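Local coordinates for HTH-type transcriptional regulator GadX (Escherichia coli, PDB 3MKL), which activates about fifteen acid-resistance genes, gadA, gadB and gadC among them, as a DNA-binding homodimer, and can repress gadW depending on growth phase and medium, at residues 11-16 against 56-61; 61-66 against 91-96; 72-77 against 84-89. All coordinates share one frame; numbering follows the deposited sequence. Where two conformers were deposited one is given.

Contact 1 (11-16 against 56-61)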
# COMPACT_ATOMS: atom_id res chain seq x y z
N ARG A 11 11.96 -3.12 5.70
CA ARG A 11 12.12 -4.41 5.00
C ARG A 11 10.82 -4.96 4.43
O ARG A 11 10.83 -5.55 3.35
CB ARG A 11 12.77 -5.45 5.92
CG ARG A 11 14.23 -5.18 6.16
CD ARG A 11 14.72 -5.98 7.33
NE ARG A 11 14.85 -7.39 6.98
CZ ARG A 11 14.93 -8.37 7.87
NH1 ARG A 11 14.89 -8.09 9.17
NH2 ARG A 11 15.04 -9.63 7.47
N VAL A 12 9.73 -4.77 5.16
CA VAL A 12 8.37 -5.11 4.75
C VAL A 12 7.91 -4.23 3.58
O VAL A 12 7.42 -4.73 2.59
CB VAL A 12 7.38 -5.00 5.96
CG1 VAL A 12 5.92 -5.03 5.49
CG2 VAL A 12 7.62 -6.10 6.96
N CYS A 13 8.07 -2.91 3.67
CA CYS A 13 7.78 -2.03 2.53
C CYS A 13 8.59 -2.42 1.29
O CYS A 13 8.09 -2.33 0.18
CB CYS A 13 8.01 -0.56 2.89
SG CYS A 13 6.78 0.05 4.08
N THR A 14 9.83 -2.89 1.48
CA THR A 14 10.62 -3.37 0.34
C THR A 14 10.02 -4.63 -0.32
O THR A 14 10.03 -4.77 -1.54
CB THR A 14 12.12 -3.60 0.69
OG1 THR A 14 12.66 -2.42 1.30
CG2 THR A 14 12.93 -3.95 -0.60
N VAL A 15 9.52 -5.54 0.51
CA VAL A 15 8.84 -6.72 -0.01
C VAL A 15 7.60 -6.28 -0.79
O VAL A 15 7.43 -6.65 -1.95
CB VAL A 15 8.43 -7.64 1.16
CG1 VAL A 15 7.57 -8.80 0.65
CG2 VAL A 15 9.67 -8.10 1.91
N ILE A 16 6.75 -5.48 -0.15
CA ILE A 16 5.49 -5.01 -0.73
C ILE A 16 5.69 -4.24 -2.05
O ILE A 16 4.99 -4.49 -3.02
CB ILE A 16 4.70 -4.13 0.25
CG1 ILE A 16 4.37 -4.92 1.53
CG2 ILE A 16 3.44 -3.57 -0.44
CD1 ILE A 16 3.65 -4.09 2.61
N THR A 56 -1.23 -0.36 3.00
CA THR A 56 -2.00 0.81 2.60
C THR A 56 -1.09 1.96 2.22
O THR A 56 -1.25 2.56 1.18
CB THR A 56 -3.02 1.21 3.71
OG1 THR A 56 -4.07 0.23 3.76
CG2 THR A 56 -3.61 2.58 3.46
N GLU A 57 -0.11 2.25 3.07
CA GLU A 57 0.79 3.36 2.85
C GLU A 57 1.58 3.22 1.55
O GLU A 57 1.69 4.17 0.78
CB GLU A 57 1.69 3.52 4.07
CG GLU A 57 0.93 4.20 5.23
CD GLU A 57 1.36 3.73 6.62
OE1 GLU A 57 2.51 3.27 6.81
OE2 GLU A 57 0.54 3.87 7.55
N CYS A 58 2.10 2.02 1.31
CA CYS A 58 2.75 1.67 0.06
C CYS A 58 1.80 1.89 -1.12
O CYS A 58 2.18 2.41 -2.16
CB CYS A 58 3.18 0.21 0.10
SG CYS A 58 4.59 -0.13 1.17
N ARG A 59 0.55 1.50 -0.96
CA ARG A 59 -0.38 1.63 -2.05
C ARG A 59 -0.75 3.10 -2.32
O ARG A 59 -0.89 3.50 -3.48
CB ARG A 59 -1.62 0.76 -1.82
CG ARG A 59 -1.32 -0.70 -1.99
CD ARG A 59 -2.47 -1.61 -1.60
NE ARG A 59 -2.18 -2.92 -2.15
CZ ARG A 59 -2.79 -4.04 -1.82
NH1 ARG A 59 -2.43 -5.16 -2.41
NH2 ARG A 59 -3.75 -4.04 -0.92
N MSE A 60 -0.89 3.91 -1.27
CA MSE A 60 -1.14 5.34 -1.48
C MSE A 60 0.04 6.02 -2.14
O MSE A 60 -0.13 6.94 -2.94
CB MSE A 60 -1.52 6.07 -0.19
CG MSE A 60 -2.80 5.60 0.44
SE MSE A 60 -4.35 5.71 -0.73
CE MSE A 60 -4.48 3.94 -1.46
N GLN A 61 1.24 5.56 -1.82
CA GLN A 61 2.44 6.15 -2.38
C GLN A 61 2.52 5.86 -3.88
O GLN A 61 2.94 6.73 -4.66
CB GLN A 61 3.68 5.68 -1.62
CG GLN A 61 3.82 6.36 -0.24
CD GLN A 61 5.04 5.89 0.55
OE1 GLN A 61 5.45 4.74 0.49
NE2 GLN A 61 5.63 6.80 1.31

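Contact 2 (61-66 against 91-96)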
# COMPACT_ATOMS: atom_id res chain seq x y z
N GLN A 61 1.24 5.56 -1.82
CA GLN A 61 2.44 6.15 -2.38
C GLN A 61 2.52 5.86 -3.88
O GLN A 61 2.94 6.73 -4.66
CB GLN A 61 3.68 5.68 -1.62
CG GLN A 61 3.82 6.36 -0.24
CD GLN A 61 5.04 5.89 0.55
OE1 GLN A 61 5.45 4.74 0.49
NE2 GLN A 61 5.63 6.80 1.31
N ARG A 62 2.11 4.66 -4.28
CA ARG A 62 2.10 4.25 -5.69
C ARG A 62 0.99 4.97 -6.45
O ARG A 62 1.16 5.33 -7.61
CB ARG A 62 1.95 2.74 -5.82
CG ARG A 62 2.11 2.21 -7.25
CD ARG A 62 3.54 2.39 -7.78
NE ARG A 62 4.55 1.97 -6.80
CZ ARG A 62 5.26 0.84 -6.86
NH1 ARG A 62 5.08 -0.01 -7.86
NH2 ARG A 62 6.14 0.56 -5.92
N ALA A 63 -0.15 5.17 -5.77
CA ALA A 63 -1.29 5.86 -6.36
C ALA A 63 -0.94 7.27 -6.85
O ALA A 63 -1.47 7.70 -7.86
CB ALA A 63 -2.46 5.91 -5.39
N LEU A 64 -0.06 7.96 -6.13
CA LEU A 64 0.42 9.29 -6.55
C LEU A 64 1.14 9.27 -7.89
O LEU A 64 1.00 10.20 -8.68
CB LEU A 64 1.33 9.94 -5.50
CG LEU A 64 0.70 11.13 -4.79
CD1 LEU A 64 -0.72 10.81 -4.36
CD2 LEU A 64 1.56 11.60 -3.62
N GLN A 65 1.89 8.20 -8.15
CA GLN A 65 2.67 8.06 -9.38
C GLN A 65 1.80 7.77 -10.60
O GLN A 65 2.15 8.16 -11.71
CB GLN A 65 3.72 6.95 -9.21
CG GLN A 65 4.62 7.12 -8.01
CD GLN A 65 5.77 6.13 -7.97
OE1 GLN A 65 5.61 4.94 -8.28
NE2 GLN A 65 6.94 6.61 -7.57
N LEU A 66 0.67 7.09 -10.40
CA LEU A 66 -0.15 6.63 -11.53
C LEU A 66 -1.28 7.61 -11.89
O LEU A 66 -1.72 7.70 -13.05
CB LEU A 66 -0.73 5.24 -11.23
CG LEU A 66 0.18 4.12 -10.72
CD1 LEU A 66 -0.63 2.88 -10.46
CD2 LEU A 66 1.33 3.83 -11.69
N TYR A 91 -12.12 6.00 -0.80
CA TYR A 91 -12.22 6.24 0.65
C TYR A 91 -10.83 6.31 1.34
O TYR A 91 -10.57 7.16 2.18
CB TYR A 91 -13.08 5.15 1.30
CG TYR A 91 -12.72 4.90 2.75
CD1 TYR A 91 -13.24 5.71 3.77
CD2 TYR A 91 -11.88 3.83 3.11
CE1 TYR A 91 -12.90 5.49 5.11
CE2 TYR A 91 -11.55 3.60 4.47
CZ TYR A 91 -12.06 4.45 5.44
OH TYR A 91 -11.75 4.25 6.74
N VAL A 92 -9.95 5.38 0.98
CA VAL A 92 -8.67 5.29 1.65
C VAL A 92 -7.73 6.40 1.15
O VAL A 92 -6.90 6.91 1.93
CB VAL A 92 -8.05 3.90 1.43
CG1 VAL A 92 -6.67 3.84 2.00
CG2 VAL A 92 -8.91 2.86 2.15
N PHE A 93 -7.87 6.76 -0.13
CA PHE A 93 -7.09 7.89 -0.69
C PHE A 93 -7.51 9.22 -0.08
O PHE A 93 -6.67 9.99 0.38
CB PHE A 93 -7.23 7.93 -2.20
CG PHE A 93 -6.37 8.96 -2.90
CD1 PHE A 93 -5.21 8.57 -3.57
CD2 PHE A 93 -6.75 10.29 -2.95
CE1 PHE A 93 -4.44 9.50 -4.26
CE2 PHE A 93 -5.99 11.24 -3.64
CZ PHE A 93 -4.82 10.84 -4.30
N ARG A 94 -8.81 9.46 -0.01
CA ARG A 94 -9.31 10.66 0.65
C ARG A 94 -8.87 10.78 2.11
O ARG A 94 -8.54 11.87 2.56
CB ARG A 94 -10.83 10.81 0.49
CG ARG A 94 -11.34 12.09 1.13
CD ARG A 94 -12.73 12.51 0.65
NE ARG A 94 -13.75 11.63 1.19
CZ ARG A 94 -14.44 10.75 0.47
NH1 ARG A 94 -14.26 10.64 -0.85
NH2 ARG A 94 -15.33 9.99 1.06
N ASN A 95 -8.86 9.66 2.86
CA ASN A 95 -8.36 9.65 4.23
C ASN A 95 -6.89 10.02 4.28
O ASN A 95 -6.48 10.79 5.13
CB ASN A 95 -8.56 8.29 4.89
CG ASN A 95 -9.89 8.14 5.57
OD1 ASN A 95 -10.72 9.06 5.56
ND2 ASN A 95 -10.11 6.99 6.20
N TYR A 96 -6.12 9.43 3.37
CA TYR A 96 -4.68 9.62 3.34
C TYR A 96 -4.25 11.01 2.85
O TYR A 96 -3.25 11.54 3.32
CB TYR A 96 -4.04 8.54 2.46
CG TYR A 96 -2.59 8.26 2.81
CD1 TYR A 96 -2.26 7.27 3.74
CD2 TYR A 96 -1.53 8.97 2.21
CE1 TYR A 96 -0.94 7.00 4.08
CE2 TYR A 96 -0.20 8.69 2.54
CZ TYR A 96 0.08 7.70 3.47
OH TYR A 96 1.36 7.41 3.81

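Contact 3 (72-77 against 84-89)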
# COMPACT_ATOMS: atom_id res chain seq x y z
N PHE A 72 -5.12 7.50 -17.64
CA PHE A 72 -5.27 6.47 -16.62
C PHE A 72 -6.46 6.88 -15.74
O PHE A 72 -6.40 7.87 -14.99
CB PHE A 72 -4.00 6.29 -15.80
N SER A 73 -7.56 6.15 -15.88
CA SER A 73 -8.74 6.41 -15.10
C SER A 73 -8.51 6.04 -13.63
O SER A 73 -7.64 5.24 -13.31
CB SER A 73 -9.93 5.65 -15.70
OG SER A 73 -9.75 4.25 -15.60
N ILE A 74 -9.25 6.68 -12.73
CA ILE A 74 -9.24 6.36 -11.30
C ILE A 74 -9.38 4.85 -11.08
O ILE A 74 -8.69 4.26 -10.24
CB ILE A 74 -10.37 7.14 -10.56
CG1 ILE A 74 -10.24 8.67 -10.80
CG2 ILE A 74 -10.42 6.78 -9.05
CD1 ILE A 74 -8.83 9.24 -10.61
N LYS A 75 -10.27 4.25 -11.88
CA LYS A 75 -10.52 2.80 -11.95
C LYS A 75 -9.25 1.98 -12.22
O LYS A 75 -9.00 0.97 -11.58
CB LYS A 75 -11.55 2.51 -13.05
CG LYS A 75 -12.43 1.28 -12.81
CD LYS A 75 -13.81 1.45 -13.47
CE LYS A 75 -13.94 0.64 -14.76
NZ LYS A 75 -13.94 -0.83 -14.49
N ARG A 76 -8.45 2.45 -13.17
CA ARG A 76 -7.19 1.83 -13.57
C ARG A 76 -6.16 1.93 -12.45
O ARG A 76 -5.42 0.98 -12.19
CB ARG A 76 -6.68 2.53 -14.83
CG ARG A 76 -5.17 2.83 -14.88
CD ARG A 76 -4.34 1.61 -15.28
NE ARG A 76 -5.06 0.68 -16.17
CZ ARG A 76 -5.43 0.95 -17.42
NH1 ARG A 76 -6.07 0.03 -18.13
NH2 ARG A 76 -5.19 2.13 -17.96
N VAL A 77 -6.10 3.09 -11.81
CA VAL A 77 -5.15 3.30 -10.74
C VAL A 77 -5.42 2.31 -9.61
O VAL A 77 -4.51 1.68 -9.09
CB VAL A 77 -5.20 4.75 -10.21
CG1 VAL A 77 -4.13 4.95 -9.13
CG2 VAL A 77 -4.98 5.74 -11.34
N HIS A 84 -9.80 -3.92 -5.49
CA HIS A 84 -10.80 -4.51 -6.34
C HIS A 84 -11.99 -3.57 -6.36
O HIS A 84 -12.87 -3.70 -7.21
CB HIS A 84 -11.20 -5.89 -5.81
CG HIS A 84 -10.11 -6.91 -5.91
ND1 HIS A 84 -9.22 -7.15 -4.88
CD2 HIS A 84 -9.75 -7.74 -6.92
CE1 HIS A 84 -8.36 -8.09 -5.25
NE2 HIS A 84 -8.66 -8.46 -6.49
N SER A 85 -11.99 -2.62 -5.44
CA SER A 85 -13.14 -1.75 -5.24
C SER A 85 -12.72 -0.28 -5.34
O SER A 85 -11.92 0.21 -4.51
CB SER A 85 -13.81 -2.12 -3.91
OG SER A 85 -14.68 -1.12 -3.45
N VAL A 86 -13.22 0.42 -6.37
CA VAL A 86 -12.93 1.87 -6.55
C VAL A 86 -13.49 2.77 -5.44
O VAL A 86 -12.82 3.73 -5.04
CB VAL A 86 -13.38 2.42 -7.92
CG1 VAL A 86 -12.78 3.83 -8.15
CG2 VAL A 86 -12.94 1.49 -9.03
N SER A 87 -14.70 2.49 -4.94
CA SER A 87 -15.28 3.19 -3.77
C SER A 87 -14.36 3.09 -2.57
O SER A 87 -14.05 4.08 -1.89
CB SER A 87 -16.62 2.58 -3.37
OG SER A 87 -17.61 2.81 -4.34
N TYR A 88 -13.93 1.87 -2.28
CA TYR A 88 -13.00 1.68 -1.16
C TYR A 88 -11.65 2.41 -1.40
O TYR A 88 -11.14 3.15 -0.52
CB TYR A 88 -12.78 0.20 -0.86
CG TYR A 88 -11.69 -0.03 0.18
CD1 TYR A 88 -11.93 0.16 1.52
CD2 TYR A 88 -10.41 -0.43 -0.21
CE1 TYR A 88 -10.96 -0.05 2.48
CE2 TYR A 88 -9.39 -0.64 0.76
CZ TYR A 88 -9.69 -0.45 2.11
OH TYR A 88 -8.73 -0.65 3.07
N PHE A 89 -11.07 2.22 -2.59
CA PHE A 89 -9.85 2.96 -2.94
C PHE A 89 -10.05 4.47 -2.77
O PHE A 89 -9.22 5.12 -2.14
CB PHE A 89 -9.39 2.64 -4.37
CG PHE A 89 -8.38 3.61 -4.91
CD1 PHE A 89 -7.07 3.61 -4.46
CD2 PHE A 89 -8.73 4.52 -5.91
CE1 PHE A 89 -6.14 4.51 -5.00
CE2 PHE A 89 -7.81 5.40 -6.44
CZ PHE A 89 -6.52 5.40 -5.98

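Contact 1 (11-16 against 56-61)
Cys58 is the hub of this contact: its side chain meets both Ile16 and Cys13, and of the 142 Å² buried between 11-16 and 56-61 it contributes 75 Å². Its sulfur stands 3.6 Å from Cys13 SG, far beyond the length of a disulfide bond, so the two cysteines are not covalently linked and meet sulfur against sulfur as apolar groups. The same sulfur also lies 3.9 Å from Cys13 CB. Both CB atoms point at the opposite helix, and the backbones come closest at this pair, with Cys13 CA and Cys58 CA 6.7 Å apart.

Ile16, one turn further on, packs on Cys58 at CB and also meets the sulfur. Its gamma methyl CG2 packs 3.8 Å from Cys58 CB and 4.0 Å from Cys58 SG, while CG1 is anti to the carbonyl carbon (chi1 -60°), which leaves CG2 as the branch turned onto the cysteine. Cys58 is thus touched at CB by one residue and at SG by two, all of it van der Waals packing.

Helix 8-17 here lies against the long helix 51-67, where Leu54 and Leu55 extend the same apolar seam to Cys13 and Ile16. Ile20, from the loop after helix 8-17, also touches Cys58, and on another side of helix 8-17 Val12 packs on Ile29 of helix 26-32.

Contact 2 (61-66 against 91-96)
Phe93 projects from helix 86-97 toward helix 51-67, and its ring meets Ala63 and Leu64 from two different directions. The orientation begins at the first torsion: CG is anti to the backbone N (chi1 -174°), which carries the ring across to the other helix. The closest CA atoms, those of Ala63 and Phe93, are 8.4 Å apart, and the ring spans that distance.

Ala63 addresses the ring at its rim. Its methyl CB lies near the ring plane, 4.2 Å from Phe93 CD1, so the contact is made edge-on and does not stack on a face. Ala63 has just this methyl to offer, and it points at helix 86-97.

Leu64 comes in obliquely, and its side chain crosses that of Phe93 at about a right angle. One branch does the touching: CD1 lies 3.9 Å from Phe93 CE1 and 4.1 Å from Phe93 CZ, bearing on the outer part of the ring. The CB of Leu64 does not point at the opposite helix, but chi1 of -110°, away from the usual staggered values, goes with a side chain whose end swings nearer to it. Tyr104 of helix 101-107 touches both Leu64 and Phe93, and Pro101 adds to the packing round the ring.

The close contacts are all apolar; Gln61 and Tyr96 contribute at longer range. They set helix 86-97, the second helix of the helix-turn-helix predicted at 74-97, against the long helix 51-67. This chain is the AraC/XylS-type DNA-binding part of the longer regulator. In that family such a long helix links two helix-turn-helix subdomains, and Phe93 belongs to the hydrophobic core of the C-terminal one.

Contact 3 (72-77 against 84-89)
The ring of Phe89 takes Ile74 at its edge: the methyl CG2 lies in the ring plane, 3.9 Å from Phe89 CE2, and the two side chains cross at about a right angle. Val77 reaches the same ring at a slant, squarely over neither face nor rim, with CG1 4.0 Å from Phe89 CZ. The ring gets there because Phe89 CG is anti to the backbone N (chi1 165°), extending it toward helix 74-80. Met60 and Ala63 of helix 51-67 also pack on this ring.

Val86, about one turn before Phe89 in helix 86-97, splits its methyls between two partners. CG1 meets Ile74 CG2 at 3.9 Å, so that single isoleucine methyl touches both Val86 and Phe89, while CG2 lies 3.8 Å from Lys75 CG. Lys75 CA is also near, at 4.0 Å from Val86 CG2. These residues join the two helices of the helix-turn-helix predicted at 74-97, in which, by family precedent, helix 86-97 would be the recognition helix; the CA atoms of Lys75 and Val86 approach to 6.0 Å.

Each helix opens with a serine N-cap. Ser73 OG accepts from Arg76 N at 3.3 Å, with an N-H...O angle of 147°. Ser85 OG takes Tyr88 N at the same 3.3 Å but on a straighter line, 161°, fixing the start of the helix that carries Val86 and Phe89.

Helix 51-67 carries one side of both contact 1 and contact 2, and helix 86-97 one side of both contact 2 and contact 3. Contacts 1 and 2 are buried, contact 1 nearest the centre of the chain, whereas contact 3, whose centre is about 14 Å from the centre of the chain, is partly buried and includes an exposed lysine. Their close contacts are apolar, yet they differ: sulfur and methyl groups in contact 1, a ring against methyls in contact 2, a ring with branched aliphatics in contact 3. Met60 of 56-61, a selenomethionine, touches the other two contacts: SE lies 3.5 Å from Phe93 CA and CE 3.9 Å from Phe89 CE1. Contact 3 nests within the loop that contact 2 closes.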